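Local coordinates for STU0660 (Streptococcus thermophilus, PDB 3ZTH), which takes part in CRISPR-mediated bacterial immunity as a large Csn2 protein, binds magnesium and probably also DNA, at residues A[236-239]-A[243-246]; A[253-256]-A[262-265]; A[257-262]-A[325-330]. All blocks are in the same frame, centred on the assembly; numbering follows the deposited sequence.

Overall arrangement
Following the chain from its N terminus, interaction 1 comes first: residues 243-246 fold back on the end of the segment 236-239, closing a short loop that holds the magnesium ligand D240. The chain then enters strand 254-257, and interaction 2 zips this strand to 261-263 as a beta hairpin. The two contacts follow in series and touch, I246 CD1 lying 3.7 Å from L264 CD1. Interaction 3 starts within the hairpin, shares E262 with interaction 2, and closes a much longer, mostly helical excursion. It ties the edge of the sheet to the loop after helix 312-324, while interactions 1 and 2 fasten the loop after strand 232-237 and the hairpin to the same sheet.

Interaction 1 of 3, residues A[236-239]-A[243-246]; sequences LFPS and YLKI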
ATOM      1  N   LEU A 236     -38.937  -4.626   0.068  1.00 27.20           N
ATOM      2  CA  LEU A 236     -39.051  -3.407  -0.730  1.00 26.04           C
ATOM      3  C   LEU A 236     -39.469  -2.200   0.121  1.00 27.57           C
ATOM      4  O   LEU A 236     -40.106  -2.356   1.160  1.00 28.34           O
ATOM      5  CB  LEU A 236     -40.090  -3.617  -1.840  1.00 23.45           C
ATOM      6  CG  LEU A 236     -40.056  -4.948  -2.618  1.00 26.53           C
ATOM      7  CD1 LEU A 236     -41.268  -5.038  -3.538  1.00 22.51           C
ATOM      8  CD2 LEU A 236     -38.776  -5.068  -3.424  1.00 20.52           C
ATOM      9  N   PHE A 237     -39.098  -1.003  -0.327  1.00 27.61           N
ATOM     10  CA  PHE A 237     -39.456   0.251   0.342  1.00 28.14           C
ATOM     11  C   PHE A 237     -40.174   1.091  -0.712  1.00 29.77           C
ATOM     12  O   PHE A 237     -39.581   1.990  -1.320  1.00 29.85           O
ATOM     13  CB  PHE A 237     -38.204   0.993   0.816  1.00 27.00           C
ATOM     14  CG  PHE A 237     -37.497   0.324   1.955  1.00 26.40           C
ATOM     15  CD1 PHE A 237     -36.638  -0.749   1.723  1.00 26.51           C
ATOM     16  CD2 PHE A 237     -37.687   0.764   3.259  1.00 26.27           C
ATOM     17  CE1 PHE A 237     -35.977  -1.373   2.771  1.00 24.73           C
ATOM     18  CE2 PHE A 237     -37.030   0.150   4.317  1.00 28.36           C
ATOM     19  CZ  PHE A 237     -36.170  -0.925   4.072  1.00 28.10           C
ATOM     20  N   PRO A 238     -41.461   0.795  -0.956  1.00 31.16           N
ATOM     21  CA  PRO A 238     -42.264   1.520  -1.949  1.00 31.75           C
ATOM     22  C   PRO A 238     -42.518   2.977  -1.613  1.00 33.57           C
ATOM     23  O   PRO A 238     -42.524   3.364  -0.445  1.00 34.59           O
ATOM     24  CB  PRO A 238     -43.570   0.730  -1.996  1.00 28.59           C
ATOM     25  CG  PRO A 238     -43.178  -0.636  -1.537  1.00 31.50           C
ATOM     26  CD  PRO A 238     -42.211  -0.350  -0.414  1.00 30.33           C
ATOM     27  N   SER A 239     -42.731   3.773  -2.655  1.00 35.75           N
ATOM     28  CA  SER A 239     -43.035   5.196  -2.517  1.00 37.53           C
ATOM     29  C   SER A 239     -44.458   5.284  -1.977  1.00 37.54           C
ATOM     30  O   SER A 239     -45.160   4.280  -1.886  1.00 35.77           O
ATOM     31  CB  SER A 239     -42.992   5.887  -3.878  1.00 36.80           C
ATOM     32  OG  SER A 239     -41.861   5.474  -4.617  1.00 40.52           O
ATOM     33  N   TYR A 243     -47.034   2.366  -6.243  1.00 32.68           N
ATOM     34  CA  TYR A 243     -46.092   1.244  -6.299  1.00 32.13           C
ATOM     35  C   TYR A 243     -46.375   0.085  -5.343  1.00 32.71           C
ATOM     36  O   TYR A 243     -46.049  -1.066  -5.635  1.00 29.93           O
ATOM     37  CB  TYR A 243     -44.663   1.750  -6.102  1.00 31.23           C
ATOM     38  CG  TYR A 243     -44.207   2.590  -7.271  1.00 31.81           C
ATOM     39  CD1 TYR A 243     -44.527   3.946  -7.348  1.00 31.20           C
ATOM     40  CD2 TYR A 243     -43.540   2.009  -8.344  1.00 30.23           C
ATOM     41  CE1 TYR A 243     -44.198   4.693  -8.463  1.00 31.81           C
ATOM     42  CE2 TYR A 243     -43.209   2.744  -9.467  1.00 30.79           C
ATOM     43  CZ  TYR A 243     -43.539   4.085  -9.523  1.00 32.28           C
ATOM     44  OH  TYR A 243     -43.210   4.821 -10.639  1.00 32.90           O
ATOM     45  N   LEU A 244     -46.980   0.390  -4.202  1.00 32.60           N
ATOM     46  CA  LEU A 244     -47.317  -0.636  -3.226  1.00 32.74           C
ATOM     47  C   LEU A 244     -48.322  -1.618  -3.841  1.00 32.79           C
ATOM     48  O   LEU A 244     -49.343  -1.205  -4.382  1.00 33.87           O
ATOM     49  CB  LEU A 244     -47.929   0.021  -1.990  1.00 31.76           C
ATOM     50  CG  LEU A 244     -48.368  -0.886  -0.846  1.00 31.60           C
ATOM     51  CD1 LEU A 244     -47.151  -1.614  -0.270  1.00 30.71           C
ATOM     52  CD2 LEU A 244     -49.070  -0.042   0.219  1.00 29.15           C
ATOM     53  N   LYS A 245     -48.027  -2.913  -3.766  1.00 31.61           N
ATOM     54  CA  LYS A 245     -48.919  -3.938  -4.314  1.00 30.98           C
ATOM     55  C   LYS A 245     -49.501  -4.756  -3.169  1.00 30.57           C
ATOM     56  O   LYS A 245     -48.755  -5.341  -2.384  1.00 31.03           O
ATOM     57  CB  LYS A 245     -48.156  -4.885  -5.256  1.00 28.98           C
ATOM     58  CG  LYS A 245     -47.470  -4.211  -6.432  1.00 28.10           C
ATOM     59  CD  LYS A 245     -48.473  -3.487  -7.326  1.00 28.00           C
ATOM     60  CE  LYS A 245     -47.763  -2.657  -8.393  1.00 31.11           C
ATOM     61  NZ  LYS A 245     -48.710  -1.885  -9.261  1.00 36.30           N
ATOM     62  N   ILE A 246     -50.824  -4.803  -3.075  1.00 30.38           N
ATOM     63  CA  ILE A 246     -51.483  -5.567  -2.021  1.00 32.54           C
ATOM     64  C   ILE A 246     -52.350  -6.697  -2.570  1.00 33.87           C
ATOM     65  O   ILE A 246     -53.172  -6.474  -3.457  1.00 33.75           O
ATOM     66  CB  ILE A 246     -52.380  -4.655  -1.143  1.00 33.24           C
ATOM     67  CG1 ILE A 246     -51.510  -3.682  -0.344  1.00 33.70           C
ATOM     68  CG2 ILE A 246     -53.237  -5.492  -0.209  1.00 32.23           C
ATOM     69  CD1 ILE A 246     -52.295  -2.748   0.549  1.00 33.99           C
TER
HETATM   70  O   HOH W   1     -47.343   3.067  -3.462  1.00 31.21           O
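A single water joins S239 to L244, donating a hydrogen bond to S239 O (3.0 Å) and accepting one from L244 N (2.8 Å). No direct hydrogen bond links the segments, so this water supplies the polar link, and side-chain packing, mostly apolar, does the rest. P238, a compact ring with no N-H to satisfy, suits the middle of the contact: its CB lies 4.4 Å from Y243 CB, and its CG 4.3 Å from L244 CD1, a leucine methyl suited to this buried spot. Y243 turns CG away from its carbonyl carbon (chi1 -68°), which carries the ring past S239, whose OG approaches Y243 CD1 obliquely at 4.1 Å. Tyrosine suits because its ring packs, edge-to-face with Y215, while OH hydrogen-bonds to I210 O. The Y243 side chain lies about 4 Å from a bound magnesium ion and about as close to the side chain of E212, a magnesium-binding residue whose ion is absent from this chain, so the loop borders the metal sites. Strand 232-237 runs between strands 199-204 and 20-24; P238 leans on Q22 and V24 of the latter, while Y243 packs against helix 212-228 and touches N28 of the second subunit.

Interaction 2 of 3, residues A[253-256]-A[262-265]; sequences FVNI and EHLY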
ATOM      1  N   PHE A 253     -47.422  -8.875   5.155  1.00 30.78           N
ATOM      2  CA  PHE A 253     -46.036  -8.455   5.151  1.00 29.34           C
ATOM      3  C   PHE A 253     -45.834  -7.010   4.721  1.00 28.06           C
ATOM      4  O   PHE A 253     -44.711  -6.577   4.435  1.00 29.62           O
ATOM      5  CB  PHE A 253     -45.233  -9.432   4.302  1.00 29.67           C
ATOM      6  CG  PHE A 253     -45.477 -10.854   4.690  1.00 31.97           C
ATOM      7  CD1 PHE A 253     -45.217 -11.280   5.996  1.00 32.30           C
ATOM      8  CD2 PHE A 253     -46.066 -11.746   3.798  1.00 32.61           C
ATOM      9  CE1 PHE A 253     -45.550 -12.565   6.410  1.00 31.94           C
ATOM     10  CE2 PHE A 253     -46.404 -13.040   4.202  1.00 33.45           C
ATOM     11  CZ  PHE A 253     -46.148 -13.451   5.506  1.00 31.76           C
ATOM     12  N   VAL A 254     -46.934  -6.268   4.681  1.00 25.93           N
ATOM     13  CA  VAL A 254     -46.886  -4.857   4.356  1.00 25.38           C
ATOM     14  C   VAL A 254     -46.744  -4.201   5.715  1.00 26.05           C
ATOM     15  O   VAL A 254     -47.668  -4.222   6.520  1.00 25.64           O
ATOM     16  CB  VAL A 254     -48.177  -4.376   3.700  1.00 24.33           C
ATOM     17  CG1 VAL A 254     -48.172  -2.868   3.603  1.00 22.78           C
ATOM     18  CG2 VAL A 254     -48.315  -4.989   2.320  1.00 25.20           C
ATOM     19  N   ASN A 255     -45.571  -3.647   5.980  1.00 27.84           N
ATOM     20  CA  ASN A 255     -45.307  -3.001   7.254  1.00 28.18           C
ATOM     21  C   ASN A 255     -45.422  -1.483   7.156  1.00 29.12           C
ATOM     22  O   ASN A 255     -44.735  -0.844   6.351  1.00 31.12           O
ATOM     23  CB  ASN A 255     -43.914  -3.405   7.747  1.00 27.19           C
ATOM     24  CG  ASN A 255     -43.842  -4.877   8.152  1.00 27.89           C
ATOM     25  OD1 ASN A 255     -44.204  -5.249   9.274  1.00 26.97           O
ATOM     26  ND2 ASN A 255     -43.396  -5.719   7.232  1.00 24.70           N
ATOM     27  N   ILE A 256     -46.300  -0.912   7.973  1.00 27.88           N
ATOM     28  CA  ILE A 256     -46.510   0.528   7.981  1.00 26.94           C
ATOM     29  C   ILE A 256     -45.658   1.141   9.080  1.00 28.71           C
ATOM     30  O   ILE A 256     -45.829   0.812  10.253  1.00 31.19           O
ATOM     31  CB  ILE A 256     -47.982   0.877   8.275  1.00 27.00           C
ATOM     32  CG1 ILE A 256     -48.905   0.048   7.384  1.00 26.04           C
ATOM     33  CG2 ILE A 256     -48.223   2.370   8.053  1.00 24.63           C
ATOM     34  CD1 ILE A 256     -50.372   0.205   7.721  1.00 26.94           C
ATOM     35  N   GLU A 262     -47.129  -0.937  12.595  1.00 32.87           N
ATOM     36  CA  GLU A 262     -48.090  -2.035  12.522  1.00 31.11           C
ATOM     37  C   GLU A 262     -47.968  -2.660  11.139  1.00 30.11           C
ATOM     38  O   GLU A 262     -47.499  -2.016  10.201  1.00 29.73           O
ATOM     39  CB  GLU A 262     -49.527  -1.520  12.663  1.00 33.89           C
ATOM     40  CG  GLU A 262     -49.821  -0.656  13.887  1.00 41.78           C
ATOM     41  CD  GLU A 262     -49.956  -1.448  15.192  1.00 45.58           C
ATOM     42  OE1 GLU A 262     -49.900  -2.703  15.166  1.00 45.15           O
ATOM     43  OE2 GLU A 262     -50.122  -0.797  16.252  1.00 48.32           O
ATOM     44  N   HIS A 263     -48.369  -3.917  11.005  1.00 29.34           N
ATOM     45  CA  HIS A 263     -48.361  -4.543   9.694  1.00 29.84           C
ATOM     46  C   HIS A 263     -49.825  -4.827   9.380  1.00 30.74           C
ATOM     47  O   HIS A 263     -50.637  -4.960  10.297  1.00 30.75           O
ATOM     48  CB  HIS A 263     -47.511  -5.818   9.676  1.00 29.46           C
ATOM     49  CG  HIS A 263     -47.950  -6.872  10.639  1.00 31.91           C
ATOM     50  ND1 HIS A 263     -49.153  -7.535  10.521  1.00 34.82           N
ATOM     51  CD2 HIS A 263     -47.321  -7.420  11.706  1.00 32.34           C
ATOM     52  CE1 HIS A 263     -49.243  -8.451  11.471  1.00 33.48           C
ATOM     53  NE2 HIS A 263     -48.145  -8.402  12.203  1.00 33.15           N
ATOM     54  N   LEU A 264     -50.180  -4.859   8.098  1.00 31.65           N
ATOM     55  CA  LEU A 264     -51.566  -5.115   7.715  1.00 31.69           C
ATOM     56  C   LEU A 264     -51.987  -6.530   8.085  1.00 33.44           C
ATOM     57  O   LEU A 264     -51.146  -7.392   8.387  1.00 33.60           O
ATOM     58  CB  LEU A 264     -51.769  -4.912   6.208  1.00 30.70           C
ATOM     59  CG  LEU A 264     -51.651  -3.492   5.635  1.00 29.87           C
ATOM     60  CD1 LEU A 264     -51.892  -3.522   4.135  1.00 24.42           C
ATOM     61  CD2 LEU A 264     -52.650  -2.576   6.314  1.00 25.30           C
ATOM     62  N   TYR A 265     -53.298  -6.749   8.071  1.00 33.83           N
ATOM     63  CA  TYR A 265     -53.887  -8.052   8.373  1.00 36.13           C
ATOM     64  C   TYR A 265     -54.214  -8.684   7.020  1.00 35.44           C
ATOM     65  O   TYR A 265     -53.805  -8.169   5.978  1.00 31.60           O
ATOM     66  CB  TYR A 265     -55.194  -7.888   9.157  1.00 37.93           C
ATOM     67  CG  TYR A 265     -55.094  -7.148  10.476  1.00 43.20           C
ATOM     68  CD1 TYR A 265     -54.376  -7.677  11.557  1.00 45.94           C
ATOM     69  CD2 TYR A 265     -55.773  -5.945  10.663  1.00 47.38           C
ATOM     70  CE1 TYR A 265     -54.349  -7.028  12.795  1.00 47.33           C
ATOM     71  CE2 TYR A 265     -55.754  -5.284  11.894  1.00 49.87           C
ATOM     72  CZ  TYR A 265     -55.046  -5.831  12.954  1.00 51.17           C
ATOM     73  OH  TYR A 265     -55.072  -5.183  14.173  1.00 54.32           O
TER
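A beta hairpin forms here, its strands 254-257 and 261-263 running antiparallel, with I256 and E262 as a hydrogen-bonded pair. I256 N donates to E262 O at 2.8 Å, and E262 N returns a longer bond to I256 O at 3.2 Å. The next pair, N255 and H263, is non-hydrogen-bonded, and beyond it the ladder resumes as L264 N gives its hydrogen to V254 O over 3.0 Å, nearly along the C=O axis. That same oxygen also receives a CA-H...O contact from H263 CA.

N255 and H263 send their side chains to one face of the hairpin. N255 OD1 lies 3.4 Å from H263 CB, with the amide and imidazole planes almost perpendicular (84°). The polar end of N255 is used elsewhere, since OD1 accepts a hydrogen bond from N16 N. H263 holds its ring between its own backbone N and carbonyl carbon (chi1 59°), a placement that lets ND1 donate to L264 O at 2.9 Å. L264 O lies in the imidazole plane, though ND1 approaches from above the carbonyl plane; the bond probably helps to fix the ring's rotation.

L264 packs against V254 and I256 to form the apolar part. Its two methyls divide the work: CD1 rests on V254 CG1 at 3.8 Å, and CD2 meets I256 CD1 at 3.9 Å, where the two side chains cross roughly at right angles. Branched aliphatic residues suit this buried place, because each methyl can fill a different part of the packing. On its other side, strand 254-257 pairs with strand 20-24. L264 also packs against I246, in the loop before strand 254-257, and against M270 of helix 267-277, and I256 against T297 and L300.

Interaction 3 of 3, residues A[257-262]-A[325-330]; sequences LSDQVE and FHFSYR
F327 has its ring anti to the backbone N (chi1 -164°), which swings it out toward D259 and Q260, where they meet its edge, while F325, with CG beside its backbone N, reaches E262 instead. Both polar side chains bring an oxygen to the rim of the F327 ring. Q260 OE1 lies 3.5 Å from F327 CD1, in the plane of the ring, and D259 OD2 lies 3.5 Å from F327 CZ. The Q260 amide stands steeply to the ring (77°), whereas the D259 carboxylate is tilted only about 30° from it. Oxygen at a ring edge faces the slightly positive C-H hydrogens, which is probably weakly favourable and compatible with a partly exposed aromatic residue among polar neighbours. The D259 carboxylate is held by a hydrogen bond from K303 N to OD2, and D259 CB adds apolar contact to F327 CZ at 3.8 Å.

At the other end, E262 and F325 lie side by side but run in opposite senses, so the methylenes of the glutamate meet the ring: E262 CB lies 3.9 Å from F325 CE1, and CG is equally close to CD1. F325 is further covered by the Y265 ring, nearly parallel to it.

R330 NH1 donates to two carbonyls of its own loop, F327 O in its carbonyl plane, on a lone pair, at 2.9 Å, and Y329 O from above the carbonyl plane. H326, with positive phi, is the C-prime residue of a Schellman motif, with hydrogen bonds from F327 N to N322 O and from H326 N to Q323 O. The contact thus sets the Schellman-capped end of helix 312-324 against the turn of a beta hairpin.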
ATOM      1  N   LEU A 257     -44.740   2.020   8.699  1.00 28.24           N
ATOM      2  CA  LEU A 257     -43.873   2.696   9.653  1.00 29.92           C
ATOM      3  C   LEU A 257     -44.183   4.192   9.678  1.00 32.07           C
ATOM      4  O   LEU A 257     -43.634   4.958   8.879  1.00 34.15           O
ATOM      5  CB  LEU A 257     -42.404   2.478   9.277  1.00 27.89           C
ATOM      6  CG  LEU A 257     -41.665   1.394  10.074  1.00 30.63           C
ATOM      7  CD1 LEU A 257     -42.412   0.074   9.947  1.00 31.38           C
ATOM      8  CD2 LEU A 257     -40.217   1.253   9.587  1.00 27.09           C
ATOM      9  N   SER A 258     -45.064   4.614  10.583  1.00 32.54           N
ATOM     10  CA  SER A 258     -45.427   6.033  10.682  1.00 34.07           C
ATOM     11  C   SER A 258     -45.304   6.533  12.113  1.00 33.42           C
ATOM     12  O   SER A 258     -44.265   6.348  12.744  1.00 31.46           O
ATOM     13  CB  SER A 258     -46.855   6.275  10.173  1.00 35.55           C
ATOM     14  OG  SER A 258     -46.940   6.203   8.753  1.00 39.80           O
ATOM     15  N   ASP A 259     -46.344   7.185  12.625  1.00 34.62           N
ATOM     16  CA  ASP A 259     -46.289   7.660  14.005  1.00 36.59           C
ATOM     17  C   ASP A 259     -46.312   6.430  14.904  1.00 36.82           C
ATOM     18  O   ASP A 259     -46.072   6.510  16.107  1.00 36.23           O
ATOM     19  CB  ASP A 259     -47.470   8.574  14.333  1.00 36.90           C
ATOM     20  CG  ASP A 259     -47.445   9.862  13.545  1.00 39.15           C
ATOM     21  OD1 ASP A 259     -46.345  10.364  13.240  1.00 41.38           O
ATOM     22  OD2 ASP A 259     -48.531  10.389  13.240  1.00 45.75           O
ATOM     23  N   GLN A 260     -46.604   5.287  14.296  1.00 37.08           N
ATOM     24  CA  GLN A 260     -46.629   4.017  15.000  1.00 38.75           C
ATOM     25  C   GLN A 260     -46.274   2.932  13.998  1.00 36.64           C
ATOM     26  O   GLN A 260     -46.269   3.178  12.787  1.00 34.06           O
ATOM     27  CB  GLN A 260     -48.015   3.761  15.606  1.00 43.71           C
ATOM     28  CG  GLN A 260     -48.020   3.810  17.133  1.00 50.13           C
ATOM     29  CD  GLN A 260     -49.242   4.508  17.689  1.00 55.33           C
ATOM     30  OE1 GLN A 260     -50.381   4.170  17.342  1.00 58.75           O
ATOM     31  NE2 GLN A 260     -49.017   5.491  18.561  1.00 54.86           N
ATOM     32  N   VAL A 261     -45.952   1.746  14.504  1.00 34.53           N
ATOM     33  CA  VAL A 261     -45.602   0.632  13.640  1.00 34.31           C
ATOM     34  C   VAL A 261     -46.608  -0.514  13.743  1.00 34.48           C
ATOM     35  O   VAL A 261     -46.902  -1.000  14.833  1.00 36.40           O
ATOM     36  CB  VAL A 261     -44.180   0.099  13.963  1.00 34.18           C
ATOM     37  CG1 VAL A 261     -43.865  -1.128  13.101  1.00 32.35           C
ATOM     38  CG2 VAL A 261     -43.148   1.178  13.689  1.00 32.37           C
ATOM     39  N   GLU A 262     -47.129  -0.937  12.595  1.00 32.87           N
ATOM     40  CA  GLU A 262     -48.090  -2.035  12.522  1.00 31.11           C
ATOM     41  C   GLU A 262     -47.968  -2.660  11.139  1.00 30.11           C
ATOM     42  O   GLU A 262     -47.499  -2.016  10.201  1.00 29.73           O
ATOM     43  CB  GLU A 262     -49.527  -1.520  12.663  1.00 33.89           C
ATOM     44  CG  GLU A 262     -49.821  -0.656  13.887  1.00 41.78           C
ATOM     45  CD  GLU A 262     -49.956  -1.448  15.192  1.00 45.58           C
ATOM     46  OE1 GLU A 262     -49.900  -2.703  15.166  1.00 45.15           O
ATOM     47  OE2 GLU A 262     -50.122  -0.797  16.252  1.00 48.32           O
ATOM     48  N   PHE A 325     -56.894   0.320  13.933  1.00 35.27           N
ATOM     49  CA  PHE A 325     -55.589   0.257  14.569  1.00 35.68           C
ATOM     50  C   PHE A 325     -55.611   1.157  15.796  1.00 34.96           C
ATOM     51  O   PHE A 325     -54.594   1.395  16.432  1.00 34.73           O
ATOM     52  CB  PHE A 325     -54.501   0.705  13.592  1.00 35.89           C
ATOM     53  CG  PHE A 325     -54.175  -0.320  12.542  1.00 36.99           C
ATOM     54  CD1 PHE A 325     -53.485  -1.478  12.877  1.00 37.55           C
ATOM     55  CD2 PHE A 325     -54.568  -0.138  11.223  1.00 36.71           C
ATOM     56  CE1 PHE A 325     -53.192  -2.438  11.913  1.00 37.62           C
ATOM     57  CE2 PHE A 325     -54.280  -1.091  10.257  1.00 37.18           C
ATOM     58  CZ  PHE A 325     -53.590  -2.242  10.600  1.00 37.69           C
ATOM     59  N   HIS A 326     -56.795   1.647  16.124  1.00 35.81           N
ATOM     60  CA  HIS A 326     -56.959   2.512  17.270  1.00 39.01           C
ATOM     61  C   HIS A 326     -56.135   3.786  17.131  1.00 40.58           C
ATOM     62  O   HIS A 326     -55.704   4.365  18.128  1.00 41.88           O
ATOM     63  CB  HIS A 326     -56.566   1.768  18.546  1.00 40.15           C
ATOM     64  CG  HIS A 326     -57.394   0.550  18.805  1.00 43.20           C
ATOM     65  ND1 HIS A 326     -58.764   0.600  18.946  1.00 43.96           N
ATOM     66  CD2 HIS A 326     -57.049  -0.753  18.932  1.00 44.88           C
ATOM     67  CE1 HIS A 326     -59.229  -0.620  19.148  1.00 45.57           C
ATOM     68  NE2 HIS A 326     -58.210  -1.460  19.143  1.00 45.88           N
ATOM     69  N   PHE A 327     -55.899   4.216  15.896  1.00 39.82           N
ATOM     70  CA  PHE A 327     -55.160   5.449  15.678  1.00 36.63           C
ATOM     71  C   PHE A 327     -56.225   6.523  15.490  1.00 35.77           C
ATOM     72  O   PHE A 327     -57.174   6.335  14.722  1.00 37.07           O
ATOM     73  CB  PHE A 327     -54.280   5.352  14.437  1.00 34.42           C
ATOM     74  CG  PHE A 327     -53.219   6.410  14.374  1.00 33.69           C
ATOM     75  CD1 PHE A 327     -52.100   6.337  15.192  1.00 32.12           C
ATOM     76  CD2 PHE A 327     -53.350   7.500  13.519  1.00 32.77           C
ATOM     77  CE1 PHE A 327     -51.131   7.333  15.159  1.00 31.28           C
ATOM     78  CE2 PHE A 327     -52.383   8.499  13.483  1.00 29.62           C
ATOM     79  CZ  PHE A 327     -51.277   8.415  14.299  1.00 29.16           C
ATOM     80  N   SER A 328     -56.057   7.647  16.181  1.00 33.47           N
ATOM     81  CA  SER A 328     -57.023   8.747  16.157  1.00 33.09           C
ATOM     82  C   SER A 328     -57.116   9.679  14.941  1.00 33.02           C
ATOM     83  O   SER A 328     -58.141  10.337  14.751  1.00 33.10           O
ATOM     84  CB  SER A 328     -56.821   9.614  17.401  1.00 33.24           C
ATOM     85  OG  SER A 328     -55.549  10.251  17.368  1.00 35.37           O
ATOM     86  N   TYR A 329     -56.077   9.766  14.121  1.00 32.92           N
ATOM     87  CA  TYR A 329     -56.150  10.670  12.974  1.00 34.19           C
ATOM     88  C   TYR A 329     -57.364  10.463  12.074  1.00 35.51           C
ATOM     89  O   TYR A 329     -57.780   9.331  11.817  1.00 34.52           O
ATOM     90  CB  TYR A 329     -54.896  10.573  12.112  1.00 34.56           C
ATOM     91  CG  TYR A 329     -54.920  11.574  10.987  1.00 34.30           C
ATOM     92  CD1 TYR A 329     -54.628  12.922  11.226  1.00 33.41           C
ATOM     93  CD2 TYR A 329     -55.286  11.193   9.694  1.00 34.63           C
ATOM     94  CE1 TYR A 329     -54.703  13.865  10.211  1.00 35.18           C
ATOM     95  CE2 TYR A 329     -55.366  12.132   8.663  1.00 35.46           C
ATOM     96  CZ  TYR A 329     -55.073  13.465   8.930  1.00 36.28           C
ATOM     97  OH  TYR A 329     -55.137  14.394   7.920  1.00 37.76           O
ATOM     98  N   ARG A 330     -57.927  11.567  11.591  1.00 35.75           N
ATOM     99  CA  ARG A 330     -59.085  11.502  10.710  1.00 38.14           C
ATOM    100  C   ARG A 330     -59.086  12.620   9.683  1.00 39.94           C
ATOM    101  O   ARG A 330     -58.839  13.784  10.002  1.00 40.06           O
ATOM    102  CB  ARG A 330     -60.394  11.597  11.506  1.00 37.28           C
ATOM    103  CG  ARG A 330     -60.654  10.474  12.487  1.00 38.40           C
ATOM    104  CD  ARG A 330     -61.185   9.221  11.816  1.00 38.55           C
ATOM    105  NE  ARG A 330     -61.455   8.188  12.812  1.00 39.54           N
ATOM    106  CZ  ARG A 330     -60.517   7.588  13.540  1.00 39.83           C
ATOM    107  NH1 ARG A 330     -59.241   7.913  13.380  1.00 42.05           N
ATOM    108  NH2 ARG A 330     -60.851   6.672  14.439  1.00 39.97           N
TER